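Local coordinates for uncharacterized protein (Burkholderia thailandensis, PDB 6AR7) that is of unknown function but probably acts outside the cytoplasm, perhaps as an LprI-like lysozyme inhibitor, at residues Q65-T70 against R77-S82; E81-W86 against R122-A127; A185-W190 against G211-T216; Q54-E59 against A127-A132. All coordinates share one frame; numbering follows the deposited sequence.

Contact 1: Q65-T70 against R77-S82; sequences QRLVKT and RGWQES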
loop_
_atom_site.group_PDB
_atom_site.type_symbol
_atom_site.label_atom_id
_atom_site.label_comp_id
_atom_site.label_asym_id
_atom_site.label_seq_id
_atom_site.Cartn_x
_atom_site.Cartn_y
_atom_site.Cartn_z
ATOM N N GLN A 65 5.340 15.297 -5.858
ATOM C CA GLN A 65 5.901 16.622 -6.104
ATOM C C GLN A 65 4.852 17.589 -6.650
ATOM O O GLN A 65 4.770 18.735 -6.191
ATOM C CB GLN A 65 7.104 16.525 -7.036
ATOM C CG GLN A 65 8.361 15.976 -6.364
ATOM C CD GLN A 65 8.675 16.670 -5.035
ATOM O OE1 GLN A 65 8.542 17.892 -4.905
ATOM N NE2 GLN A 65 9.121 15.889 -4.050
ATOM N N ARG A 66 4.033 17.153 -7.613
ATOM C CA ARG A 66 2.917 17.988 -8.065
ATOM C C ARG A 66 2.027 18.395 -6.895
ATOM O O ARG A 66 1.627 19.559 -6.774
ATOM C CB ARG A 66 2.084 17.247 -9.101
ATOM C CG ARG A 66 2.498 17.410 -10.530
ATOM C CD ARG A 66 1.254 17.241 -11.366
ATOM N NE ARG A 66 0.753 15.875 -11.273
ATOM C CZ ARG A 66 -0.535 15.551 -11.240
ATOM N NH1 ARG A 66 -1.465 16.504 -11.260
ATOM N NH2 ARG A 66 -0.891 14.274 -11.164
ATOM N N LEU A 67 1.693 17.430 -6.039
ATOM C CA LEU A 67 0.788 17.683 -4.926
ATOM C C LEU A 67 1.344 18.755 -4.000
ATOM O O LEU A 67 0.618 19.666 -3.588
ATOM C CB LEU A 67 0.554 16.382 -4.153
ATOM C CG LEU A 67 -0.705 16.260 -3.300
ATOM C CD1 LEU A 67 -0.950 14.809 -2.966
ATOM C CD2 LEU A 67 -0.539 17.048 -2.022
ATOM N N VAL A 68 2.636 18.663 -3.671
ATOM C CA VAL A 68 3.245 19.628 -2.766
ATOM C C VAL A 68 3.229 21.021 -3.389
ATOM O O VAL A 68 3.052 22.024 -2.684
ATOM C CB VAL A 68 4.672 19.172 -2.399
ATOM C CG1 VAL A 68 5.453 20.298 -1.728
ATOM C CG2 VAL A 68 4.632 17.942 -1.517
ATOM N N LYS A 69 3.359 21.105 -4.718
ATOM C CA LYS A 69 3.396 22.408 -5.372
ATOM C C LYS A 69 2.004 22.996 -5.565
ATOM O O LYS A 69 1.872 24.218 -5.647
ATOM C CB LYS A 69 4.133 22.318 -6.713
ATOM N N THR A 70 0.957 22.170 -5.676
ATOM C CA THR A 70 -0.365 22.706 -5.980
ATOM C C THR A 70 -1.347 22.709 -4.818
ATOM O O THR A 70 -2.334 23.446 -4.877
ATOM C CB THR A 70 -1.001 21.934 -7.147
ATOM O OG1 THR A 70 -1.264 20.579 -6.758
ATOM C CG2 THR A 70 -0.082 21.961 -8.361
ATOM N N ARG A 77 0.781 20.164 4.075
ATOM C CA ARG A 77 1.423 19.637 5.275
ATOM C C ARG A 77 0.843 18.281 5.658
ATOM O O ARG A 77 1.578 17.387 6.090
ATOM C CB ARG A 77 1.282 20.623 6.438
ATOM C CG ARG A 77 2.097 21.889 6.256
ATOM C CD ARG A 77 2.078 22.761 7.508
ATOM N NE ARG A 77 0.815 23.475 7.655
ATOM C CZ ARG A 77 0.567 24.658 7.104
ATOM N NH1 ARG A 77 1.500 25.254 6.372
ATOM N NH2 ARG A 77 -0.609 25.242 7.284
ATOM N N GLY A 78 -0.478 18.122 5.516
ATOM C CA GLY A 78 -1.099 16.836 5.785
ATOM C C GLY A 78 -0.558 15.729 4.899
ATOM O O GLY A 78 -0.240 14.636 5.375
ATOM N N TRP A 79 -0.457 15.988 3.591
ATOM C CA TRP A 79 0.069 14.955 2.695
ATOM C C TRP A 79 1.551 14.715 2.941
ATOM O O TRP A 79 2.023 13.572 2.849
ATOM C CB TRP A 79 -0.191 15.322 1.232
ATOM C CG TRP A 79 -1.585 14.983 0.819
ATOM C CD1 TRP A 79 -2.659 15.826 0.802
ATOM C CD2 TRP A 79 -2.070 13.707 0.377
ATOM N NE1 TRP A 79 -3.783 15.152 0.390
ATOM C CE2 TRP A 79 -3.444 13.853 0.111
ATOM C CE3 TRP A 79 -1.476 12.454 0.185
ATOM C CZ2 TRP A 79 -4.234 12.792 -0.333
ATOM C CZ3 TRP A 79 -2.261 11.408 -0.263
ATOM C CH2 TRP A 79 -3.623 11.585 -0.522
ATOM N N GLN A 80 2.303 15.778 3.255
ATOM C CA GLN A 80 3.710 15.597 3.588
ATOM C C GLN A 80 3.854 14.671 4.778
ATOM O O GLN A 80 4.733 13.802 4.802
ATOM C CB GLN A 80 4.378 16.939 3.874
ATOM C CG GLN A 80 4.552 17.784 2.632
ATOM C CD GLN A 80 5.158 19.133 2.945
ATOM O OE1 GLN A 80 4.857 19.726 3.979
ATOM N NE2 GLN A 80 5.992 19.638 2.044
ATOM N N GLU A 81 2.983 14.838 5.769
ATOM C CA GLU A 81 2.988 13.935 6.904
ATOM C C GLU A 81 2.643 12.515 6.471
ATOM O O GLU A 81 3.309 11.553 6.882
ATOM C CB GLU A 81 1.991 14.429 7.955
ATOM C CG GLU A 81 1.887 13.522 9.173
ATOM C CD GLU A 81 3.174 13.413 9.968
ATOM O OE1 GLU A 81 4.017 14.330 9.901
ATOM O OE2 GLU A 81 3.355 12.380 10.640
ATOM N N SER A 82 1.632 12.365 5.607
ATOM C CA SER A 82 1.241 11.030 5.158
ATOM C C SER A 82 2.389 10.333 4.432
ATOM O O SER A 82 2.602 9.126 4.604
ATOM C CB SER A 82 0.005 11.119 4.262
ATOM O OG SER A 82 0.356 11.391 2.918
#
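L67 and V68 are the residues of 65-70 that meet 77-82, L67 against W79 and V68 against Q80. Ahead of them R66 takes no part and instead forms a salt bridge with D133. L67 comes next and points its side chain at the neighbouring helix. Its CG stands anti to the backbone N (chi1 -158°), which spreads both methyls against the indole of W79. CD1 lies over one face of the ring, offset toward the rim, in a CH-pi contact 3.9 Å from the centroid of the five-membered ring. CD2 packs at the root of the ring, 3.7 Å from W79 CG. The two side chains cross at about a right angle, and the pyrrole N-H (NE1) of the indole is hydrogen-bonded to Y135 OH. V68 meets Q80 on a more exposed side, where CG1 of V68 sits 3.9 Å from Q80 NE2 and CG2 approaches Q80 CG; these are van der Waals touches. The extended Q80 chain carries its amide across the valine. At the end of the helix, T70 OG1 donates to R66 O at 3.1 Å, a carbonyl that also accepts from T70 N. Within helix 73-101, S82 OG donates to W79 O at 2.7 Å. L67 and W79 both pack on A131 of helix 107-136, which places the contact in the helical bundle. Two residue pairs join the segments, close to where the chain turns from helix 42-70 into helix 73-101: a small interface, apolar at L67-W79, beside the short turn of a helical hairpin in an all-helical fold.

Contact 2: E81-W86 against R122-A127; sequences ESQRRW and RERALA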
loop_
_atom_site.group_PDB
_atom_site.type_symbol
_atom_site.label_atom_id
_atom_site.label_comp_id
_atom_site.label_asym_id
_atom_site.label_seq_id
_atom_site.Cartn_x
_atom_site.Cartn_y
_atom_site.Cartn_z
ATOM N N GLU A 81 2.983 14.838 5.769
ATOM C CA GLU A 81 2.988 13.935 6.904
ATOM C C GLU A 81 2.643 12.515 6.471
ATOM O O GLU A 81 3.309 11.553 6.882
ATOM C CB GLU A 81 1.991 14.429 7.955
ATOM C CG GLU A 81 1.887 13.522 9.173
ATOM C CD GLU A 81 3.174 13.413 9.968
ATOM O OE1 GLU A 81 4.017 14.330 9.901
ATOM O OE2 GLU A 81 3.355 12.380 10.640
ATOM N N SER A 82 1.632 12.365 5.607
ATOM C CA SER A 82 1.241 11.030 5.158
ATOM C C SER A 82 2.389 10.333 4.432
ATOM O O SER A 82 2.602 9.126 4.604
ATOM C CB SER A 82 0.005 11.119 4.262
ATOM O OG SER A 82 0.356 11.391 2.918
ATOM N N GLN A 83 3.162 11.086 3.643
ATOM C CA GLN A 83 4.251 10.466 2.891
ATOM C C GLN A 83 5.385 10.044 3.812
ATOM O O GLN A 83 5.978 8.978 3.629
ATOM C CB GLN A 83 4.764 11.418 1.804
ATOM C CG GLN A 83 5.838 10.796 0.875
ATOM C CD GLN A 83 5.294 9.702 -0.035
ATOM O OE1 GLN A 83 4.093 9.388 -0.041
ATOM N NE2 GLN A 83 6.187 9.096 -0.801
ATOM N N ARG A 84 5.701 10.866 4.813
ATOM C CA ARG A 84 6.692 10.449 5.793
ATOM C C ARG A 84 6.257 9.147 6.467
ATOM O O ARG A 84 7.070 8.237 6.674
ATOM C CB ARG A 84 6.879 11.557 6.832
ATOM C CG ARG A 84 7.891 12.657 6.455
ATOM C CD ARG A 84 8.145 13.646 7.618
ATOM N NE ARG A 84 6.949 14.365 8.082
ATOM C CZ ARG A 84 6.525 15.541 7.610
ATOM N NH1 ARG A 84 7.197 16.160 6.653
ATOM N NH2 ARG A 84 5.425 16.102 8.102
ATOM N N ARG A 85 4.963 9.030 6.783
ATOM C CA ARG A 85 4.449 7.829 7.432
ATOM C C ARG A 85 4.406 6.665 6.461
ATOM O O ARG A 85 4.662 5.517 6.846
ATOM C CB ARG A 85 3.059 8.089 8.000
ATOM C CG ARG A 85 2.996 9.170 9.086
ATOM C CD ARG A 85 3.750 8.760 10.335
ATOM N NE ARG A 85 3.559 9.717 11.425
ATOM C CZ ARG A 85 4.017 9.545 12.664
ATOM N NH1 ARG A 85 4.692 8.445 12.975
ATOM N NH2 ARG A 85 3.800 10.469 13.594
ATOM N N TRP A 86 4.095 6.939 5.195
ATOM C CA TRP A 86 4.059 5.864 4.209
ATOM C C TRP A 86 5.440 5.244 4.039
ATOM O O TRP A 86 5.596 4.013 4.017
ATOM C CB TRP A 86 3.544 6.398 2.883
ATOM C CG TRP A 86 3.353 5.333 1.875
ATOM C CD1 TRP A 86 2.333 4.424 1.832
ATOM C CD2 TRP A 86 4.191 5.052 0.744
ATOM N NE1 TRP A 86 2.482 3.601 0.744
ATOM C CE2 TRP A 86 3.615 3.958 0.059
ATOM C CE3 TRP A 86 5.368 5.619 0.240
ATOM C CZ2 TRP A 86 4.172 3.422 -1.095
ATOM C CZ3 TRP A 86 5.928 5.078 -0.923
ATOM C CH2 TRP A 86 5.328 3.994 -1.576
ATOM N N ARG A 122 2.118 0.944 -6.696
ATOM C CA ARG A 122 1.074 1.349 -7.626
ATOM C C ARG A 122 -0.061 2.068 -6.900
ATOM O O ARG A 122 -0.469 3.172 -7.296
ATOM C CB ARG A 122 0.566 0.107 -8.354
ATOM C CG ARG A 122 -0.417 0.363 -9.432
ATOM C CD ARG A 122 -0.621 -0.902 -10.278
ATOM N NE ARG A 122 -1.647 -0.654 -11.278
ATOM C CZ ARG A 122 -2.952 -0.656 -11.036
ATOM N NH1 ARG A 122 -3.423 -0.928 -9.815
ATOM N NH2 ARG A 122 -3.790 -0.389 -12.028
ATOM N N GLU A 123 -0.562 1.465 -5.809
ATOM C CA GLU A 123 -1.653 2.067 -5.042
ATOM C C GLU A 123 -1.285 3.458 -4.523
ATOM O O GLU A 123 -2.088 4.394 -4.606
ATOM C CB GLU A 123 -2.057 1.144 -3.877
ATOM C CG GLU A 123 -2.940 -0.029 -4.306
ATOM C CD GLU A 123 -2.994 -1.193 -3.298
ATOM O OE1 GLU A 123 -2.427 -1.090 -2.191
ATOM O OE2 GLU A 123 -3.611 -2.229 -3.622
ATOM N N ARG A 124 -0.086 3.612 -3.962
ATOM C CA ARG A 124 0.293 4.919 -3.437
ATOM C C ARG A 124 0.342 5.956 -4.551
ATOM O O ARG A 124 -0.119 7.085 -4.375
ATOM C CB ARG A 124 1.630 4.828 -2.705
ATOM C CG ARG A 124 2.065 6.137 -2.043
ATOM C CD ARG A 124 0.991 6.719 -1.098
ATOM N NE ARG A 124 1.538 7.855 -0.361
ATOM C CZ ARG A 124 0.836 8.649 0.439
ATOM N NH1 ARG A 124 -0.468 8.440 0.621
ATOM N NH2 ARG A 124 1.439 9.658 1.051
ATOM N N ALA A 125 0.855 5.575 -5.722
ATOM C CA ALA A 125 0.919 6.504 -6.847
ATOM C C ALA A 125 -0.465 7.001 -7.249
ATOM O O ALA A 125 -0.664 8.199 -7.478
ATOM C CB ALA A 125 1.598 5.824 -8.044
ATOM N N LEU A 126 -1.436 6.092 -7.341
ATOM C CA LEU A 126 -2.768 6.466 -7.807
ATOM C C LEU A 126 -3.473 7.386 -6.815
ATOM O O LEU A 126 -4.222 8.284 -7.214
ATOM C CB LEU A 126 -3.604 5.215 -8.052
ATOM C CG LEU A 126 -3.113 4.290 -9.161
ATOM C CD1 LEU A 126 -3.933 3.002 -9.149
ATOM C CD2 LEU A 126 -3.202 5.006 -10.513
ATOM N N ALA A 127 -3.267 7.155 -5.521
ATOM C CA ALA A 127 -3.851 8.023 -4.504
ATOM C C ALA A 127 -3.262 9.423 -4.574
ATOM O O ALA A 127 -3.995 10.415 -4.485
ATOM C CB ALA A 127 -3.629 7.419 -3.115
#
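Helices 73-101 and 107-136 form an antiparallel helical hairpin, and here W86 faces R124 across it. The short segments run at 178° to each other with axes 12.8 Å apart, a wide separation bridged chiefly by the long side chain of R124. That chain leaves with CG anti to the backbone N (chi1 -176°) and bends at chi2, which lays its methylenes along the indole before the guanidinium reaches the polar groups beyond. R124 CG stands over the centre of the W86 ring in a CH-pi contact, 3.5 Å from the centroid of the six-membered ring. The two side chains slide past each other in opposite directions, and the guanidinium lies above the five-membered ring, off-centre, in a cation-pi contact. Q83 supplies the main polar partner. Its OE1 takes N-H groups from both R124 NE, at 3.0 Å, and R124 NH2, at 2.9 Å, a side-on grip on a single oxygen. Amide and guanidinium are nearly coplanar, 6° apart, and the three in-plane bonds to Q83 and S82 fix the rotation of the guanidinium. The charged group is buried, with F193 and M197 of helix 180-197 packing on R124 and F193 meeting the W86 ring edge-to-face. On helix 73-101, E81, which points away from 122-127, takes salt bridges from R84 NH2 and R85 NE. The S82 hydroxyl is set by its own bond to W79 O, about one turn back. Next to the glutamine, R124 NH2 gives a nearly straight hydrogen bond to S82 OG, 2.8 Å long and in the guanidinium plane.

Contact 3: A185-W190 against G211-T216; sequences AAQREW and GARVAT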
loop_
_atom_site.group_PDB
_atom_site.type_symbol
_atom_site.label_atom_id
_atom_site.label_comp_id
_atom_site.label_asym_id
_atom_site.label_seq_id
_atom_site.Cartn_x
_atom_site.Cartn_y
_atom_site.Cartn_z
ATOM N N ALA A 185 5.892 -4.282 14.497
ATOM C CA ALA A 185 6.473 -3.022 14.052
ATOM C C ALA A 185 5.849 -2.552 12.734
ATOM O O ALA A 185 5.507 -1.368 12.581
ATOM C CB ALA A 185 7.988 -3.174 13.925
ATOM N N ALA A 186 5.694 -3.459 11.763
ATOM C CA ALA A 186 5.113 -3.057 10.481
ATOM C C ALA A 186 3.684 -2.568 10.650
ATOM O O ALA A 186 3.292 -1.549 10.062
ATOM C CB ALA A 186 5.152 -4.213 9.486
ATOM N N GLN A 187 2.890 -3.277 11.459
ATOM C CA GLN A 187 1.490 -2.920 11.624
ATOM C C GLN A 187 1.341 -1.584 12.341
ATOM O O GLN A 187 0.453 -0.790 12.015
ATOM C CB GLN A 187 0.764 -4.006 12.409
ATOM C CG GLN A 187 -0.715 -3.735 12.542
ATOM C CD GLN A 187 -1.422 -3.770 11.204
ATOM O OE1 GLN A 187 -0.891 -4.267 10.210
ATOM N NE2 GLN A 187 -2.627 -3.247 11.175
ATOM N N ARG A 188 2.187 -1.332 13.339
ATOM C CA ARG A 188 2.139 -0.050 14.035
ATOM C C ARG A 188 2.413 1.099 13.069
ATOM O O ARG A 188 1.742 2.132 13.114
ATOM C CB ARG A 188 3.134 -0.052 15.189
ATOM C CG ARG A 188 3.273 1.262 15.911
ATOM C CD ARG A 188 4.197 1.113 17.131
ATOM N NE ARG A 188 5.540 0.651 16.765
ATOM C CZ ARG A 188 6.126 -0.430 17.280
ATOM N NH1 ARG A 188 5.495 -1.156 18.195
ATOM N NH2 ARG A 188 7.345 -0.781 16.886
ATOM N N GLU A 189 3.383 0.936 12.171
ATOM C CA GLU A 189 3.635 2.048 11.270
ATOM C C GLU A 189 2.579 2.133 10.179
ATOM O O GLU A 189 2.263 3.236 9.719
ATOM C CB GLU A 189 5.046 1.972 10.708
ATOM C CG GLU A 189 6.031 2.545 11.717
ATOM C CD GLU A 189 7.432 2.079 11.487
ATOM O OE1 GLU A 189 8.375 2.775 11.933
ATOM O OE2 GLU A 189 7.584 1.013 10.859
ATOM N N TRP A 190 1.989 1.005 9.787
ATOM C CA TRP A 190 0.853 1.088 8.886
ATOM C C TRP A 190 -0.274 1.910 9.516
ATOM O O TRP A 190 -0.857 2.781 8.859
ATOM C CB TRP A 190 0.367 -0.315 8.485
ATOM C CG TRP A 190 -0.861 -0.198 7.658
ATOM C CD1 TRP A 190 -0.922 -0.053 6.311
ATOM C CD2 TRP A 190 -2.211 -0.109 8.132
ATOM N NE1 TRP A 190 -2.224 0.103 5.909
ATOM C CE2 TRP A 190 -3.035 0.063 7.007
ATOM C CE3 TRP A 190 -2.797 -0.171 9.395
ATOM C CZ2 TRP A 190 -4.423 0.178 7.107
ATOM C CZ3 TRP A 190 -4.177 -0.046 9.496
ATOM C CH2 TRP A 190 -4.972 0.112 8.357
ATOM N N GLY A 211 -9.374 -2.063 4.170
ATOM C CA GLY A 211 -9.662 -3.292 3.443
ATOM C C GLY A 211 -8.443 -3.824 2.708
ATOM O O GLY A 211 -8.240 -5.037 2.623
ATOM N N ALA A 212 -7.605 -2.918 2.181
ATOM C CA ALA A 212 -6.363 -3.341 1.536
ATOM C C ALA A 212 -5.418 -3.991 2.538
ATOM O O ALA A 212 -4.796 -5.016 2.236
ATOM C CB ALA A 212 -5.674 -2.157 0.861
ATOM N N ARG A 213 -5.317 -3.425 3.747
ATOM C CA ARG A 213 -4.489 -4.054 4.764
ATOM C C ARG A 213 -5.079 -5.398 5.204
ATOM O O ARG A 213 -4.331 -6.351 5.455
ATOM C CB ARG A 213 -4.310 -3.104 5.953
ATOM C CG ARG A 213 -3.297 -3.601 7.003
ATOM C CD ARG A 213 -1.931 -3.864 6.389
ATOM N NE ARG A 213 -0.915 -4.143 7.414
ATOM C CZ ARG A 213 0.324 -4.562 7.149
ATOM N NH1 ARG A 213 0.697 -4.751 5.893
ATOM N NH2 ARG A 213 1.192 -4.795 8.134
ATOM N N VAL A 214 -6.411 -5.505 5.278
ATOM C CA VAL A 214 -7.038 -6.799 5.585
ATOM C C VAL A 214 -6.551 -7.874 4.611
ATOM O O VAL A 214 -6.173 -8.988 5.011
ATOM C CB VAL A 214 -8.576 -6.691 5.550
ATOM C CG1 VAL A 214 -9.188 -8.074 5.623
ATOM C CG2 VAL A 214 -9.138 -5.830 6.708
ATOM N N ALA A 215 -6.574 -7.557 3.313
ATOM C CA ALA A 215 -6.205 -8.531 2.287
ATOM C C ALA A 215 -4.740 -8.950 2.406
ATOM O O ALA A 215 -4.408 -10.129 2.246
ATOM C CB ALA A 215 -6.499 -7.956 0.902
ATOM N N THR A 216 -3.850 -8.001 2.697
ATOM C CA THR A 216 -2.451 -8.349 2.904
ATOM C C THR A 216 -2.289 -9.306 4.086
ATOM O O THR A 216 -1.648 -10.355 3.964
ATOM C CB THR A 216 -1.616 -7.082 3.128
ATOM O OG1 THR A 216 -1.683 -6.221 1.973
ATOM C CG2 THR A 216 -0.169 -7.452 3.400
#
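R213 reaches across from helix 203-223 to Q187 and W190 of helix 180-197, two helices that pair as an antiparallel hairpin whose two segments fall in the second LprI family region. Its NE donates to Q187 OE1 at 2.8 Å and its NH2 to the same oxygen at 3.0 Å, so one amide oxygen is gripped side-on by two nitrogens. The donors lie slightly tilted from the carbonyl plane, while the oxygen stays in the plane of the guanidinium; the amide and guanidinium are only 12° apart. Nearer its backbone, the aliphatic part of R213 rests on W190. R213 CG sits over the centre of the indole, 3.8 Å from the centroid of the six-membered ring, and R213 CB meets W190 CZ2 at 3.5 Å. The R213 and W190 side chains run past each other in opposite directions, and the bend of R213 at chi2 (57°) is what allows its methylenes to lie on the ring while its head turns to the glutamine. A186 adds a looser touch through its CB near NH2. The segment axes are 12.7 Å apart and run at 169° to each other, a gap filled by these long side chains. Helix 73-101 closes the next shell: E93 forms a salt bridge with R213 NH1, which probably balances the buried charge, L96 packs on A186 and R213, and W89 meets W190 edge-to-face. From helix 155-174, M164 packs on Q187 and W190, and Y168 on Q187. On the W190 side, the guanidinium has the tryptophan CB over one face, 4.2 Å from R213 NE.

Contact 4: Q54-E59 against A127-A132; sequences QQWQGE and ALRGAA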
loop_
_atom_site.group_PDB
_atom_site.type_symbol
_atom_site.label_atom_id
_atom_site.label_comp_id
_atom_site.label_asym_id
_atom_site.label_seq_id
_atom_site.Cartn_x
_atom_site.Cartn_y
_atom_site.Cartn_z
ATOM N N GLN A 54 9.395 -0.276 -10.016
ATOM C CA GLN A 54 10.283 0.880 -10.027
ATOM C C GLN A 54 9.657 2.049 -10.782
ATOM O O GLN A 54 9.793 3.206 -10.375
ATOM C CB GLN A 54 11.620 0.502 -10.673
ATOM C CG GLN A 54 12.506 -0.415 -9.842
ATOM C CD GLN A 54 13.682 -0.951 -10.654
ATOM O OE1 GLN A 54 14.454 -0.182 -11.224
ATOM N NE2 GLN A 54 13.818 -2.273 -10.709
ATOM N N GLN A 55 8.980 1.769 -11.899
ATOM C CA GLN A 55 8.322 2.837 -12.645
ATOM C C GLN A 55 7.188 3.446 -11.829
ATOM O O GLN A 55 7.065 4.674 -11.765
ATOM C CB GLN A 55 7.837 2.304 -13.990
ATOM C CG GLN A 55 9.029 2.012 -14.926
ATOM C CD GLN A 55 8.653 1.178 -16.116
ATOM O OE1 GLN A 55 7.554 1.289 -16.637
ATOM N NE2 GLN A 55 9.578 0.344 -16.569
ATOM N N TRP A 56 6.398 2.609 -11.137
ATOM C CA TRP A 56 5.374 3.152 -10.250
ATOM C C TRP A 56 5.986 3.988 -9.131
ATOM O O TRP A 56 5.386 4.975 -8.706
ATOM C CB TRP A 56 4.517 2.035 -9.662
ATOM C CG TRP A 56 3.483 1.599 -10.610
ATOM C CD1 TRP A 56 3.402 0.385 -11.235
ATOM C CD2 TRP A 56 2.395 2.389 -11.122
ATOM N NE1 TRP A 56 2.316 0.363 -12.088
ATOM C CE2 TRP A 56 1.687 1.581 -12.036
ATOM C CE3 TRP A 56 1.950 3.695 -10.888
ATOM C CZ2 TRP A 56 0.551 2.024 -12.696
ATOM C CZ3 TRP A 56 0.819 4.134 -11.546
ATOM C CH2 TRP A 56 0.134 3.303 -12.443
ATOM N N GLN A 57 7.161 3.609 -8.632
ATOM C CA GLN A 57 7.787 4.422 -7.599
ATOM C C GLN A 57 8.170 5.796 -8.156
ATOM O O GLN A 57 8.066 6.813 -7.461
ATOM C CB GLN A 57 8.995 3.690 -7.024
ATOM C CG GLN A 57 9.755 4.485 -5.947
ATOM C CD GLN A 57 8.879 4.852 -4.762
ATOM O OE1 GLN A 57 8.265 3.984 -4.143
ATOM N NE2 GLN A 57 8.827 6.144 -4.434
ATOM N N GLY A 58 8.573 5.856 -9.418
ATOM C CA GLY A 58 8.789 7.156 -10.029
ATOM C C GLY A 58 7.515 7.977 -10.099
ATOM O O GLY A 58 7.545 9.203 -9.945
ATOM N N GLU A 59 6.373 7.315 -10.321
ATOM C CA GLU A 59 5.121 8.061 -10.365
ATOM C C GLU A 59 4.691 8.507 -8.973
ATOM O O GLU A 59 4.065 9.565 -8.825
ATOM C CB GLU A 59 4.028 7.230 -11.035
ATOM C CG GLU A 59 4.316 7.004 -12.514
ATOM C CD GLU A 59 4.531 8.323 -13.253
ATOM O OE1 GLU A 59 3.578 9.134 -13.296
ATOM O OE2 GLU A 59 5.657 8.560 -13.758
ATOM N N ALA A 127 -3.267 7.155 -5.521
ATOM C CA ALA A 127 -3.851 8.023 -4.504
ATOM C C ALA A 127 -3.262 9.423 -4.574
ATOM O O ALA A 127 -3.995 10.415 -4.485
ATOM C CB ALA A 127 -3.629 7.419 -3.115
ATOM N N LEU A 128 -1.937 9.520 -4.714
ATOM C CA LEU A 128 -1.302 10.825 -4.835
ATOM C C LEU A 128 -1.775 11.531 -6.096
ATOM O O LEU A 128 -2.059 12.738 -6.075
ATOM C CB LEU A 128 0.215 10.650 -4.838
ATOM C CG LEU A 128 0.807 10.259 -3.484
ATOM C CD1 LEU A 128 2.200 9.774 -3.651
ATOM C CD2 LEU A 128 0.821 11.491 -2.580
ATOM N N ARG A 129 -1.896 10.781 -7.196
ATOM C CA ARG A 129 -2.369 11.355 -8.450
ATOM C C ARG A 129 -3.775 11.892 -8.302
ATOM O O ARG A 129 -4.081 12.992 -8.770
ATOM C CB ARG A 129 -2.353 10.311 -9.556
ATOM C CG ARG A 129 -1.027 10.004 -10.150
ATOM C CD ARG A 129 -1.251 8.919 -11.201
ATOM N NE ARG A 129 -0.048 8.591 -11.944
ATOM C CZ ARG A 129 -0.023 7.699 -12.926
ATOM N NH1 ARG A 129 -1.142 7.077 -13.264
ATOM N NH2 ARG A 129 1.099 7.464 -13.590
ATOM N N GLY A 130 -4.661 11.105 -7.685
ATOM C CA GLY A 130 -6.032 11.555 -7.511
ATOM C C GLY A 130 -6.122 12.852 -6.726
ATOM O O GLY A 130 -6.879 13.755 -7.084
ATOM N N ALA A 131 -5.338 12.965 -5.656
ATOM C CA ALA A 131 -5.342 14.195 -4.874
ATOM C C ALA A 131 -4.783 15.355 -5.683
ATOM O O ALA A 131 -5.384 16.429 -5.737
ATOM C CB ALA A 131 -4.552 14.010 -3.577
ATOM N N ALA A 132 -3.614 15.169 -6.294
ATOM C CA ALA A 132 -3.004 16.260 -7.040
ATOM C C ALA A 132 -3.898 16.727 -8.177
ATOM O O ALA A 132 -3.955 17.929 -8.468
ATOM C CB ALA A 132 -1.640 15.827 -7.574
HETATM O O HOH W 1 2.441 10.434 -11.157
#
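E59 OE1 is gripped by two donors: R129 NH2 reaches it at 3.0 Å in a salt bridge, and an ordered water donates to it at 2.7 Å. The N-H points almost straight at the oxygen (167°), which it meets on the anti side and out of the carboxylate plane, while OE1 stays near the plane of the guanidinium. Carboxylate and guanidinium are turned 71° apart, and the bridge runs through OE1 and NH2 rather than as a paired, two-bond one. The same water also donates to E59 O and accepts from R129 NE at 3.2 Å, tying backbone and side chain of E59 to the arginine. The R129 chain is extended from CG to NE, which carries its head out to E59; the glutamate bends at chi2 to present OE1. W56 comes to one face of the guanidinium with its CZ3, 3.9 Å from R129 CZ, the ring and guanidinium planes 53° apart. Further polar partners lie near the N terminus: D24 forms a salt bridge with R129 NH1 and D27 accepts from W56 NE1. The contact thus joins helix 42-70 to helix 107-136, with I26 of helix 25-34 packing on W56 and E59, while buried L128 touches W79 and Q83 of helix 73-101.

How the contacts relate
From the N terminus, helix 42-70 enters first in contact 4, whose second segment, 127-132, comes only toward the end of helix 107-136, closing the longest loop of the four. Contacts 1 and 2 both lie inside that loop. Contact 1 closes the short turn between helices 42-70 and 73-101; contact 2 opens on its last residues, E81 and S82, and ties helix 73-101 to 107-136. Contacts 2 and 4 meet at A127, and contacts 1, 2 and 4 together tie helices 42-70, 73-101 and 107-136 pairwise; W79 of contact 1 touches R124, L128 and A131. Contact 3 follows in series, pairing helices 180-197 and 203-223, its centre about 14 Å from that of contact 2.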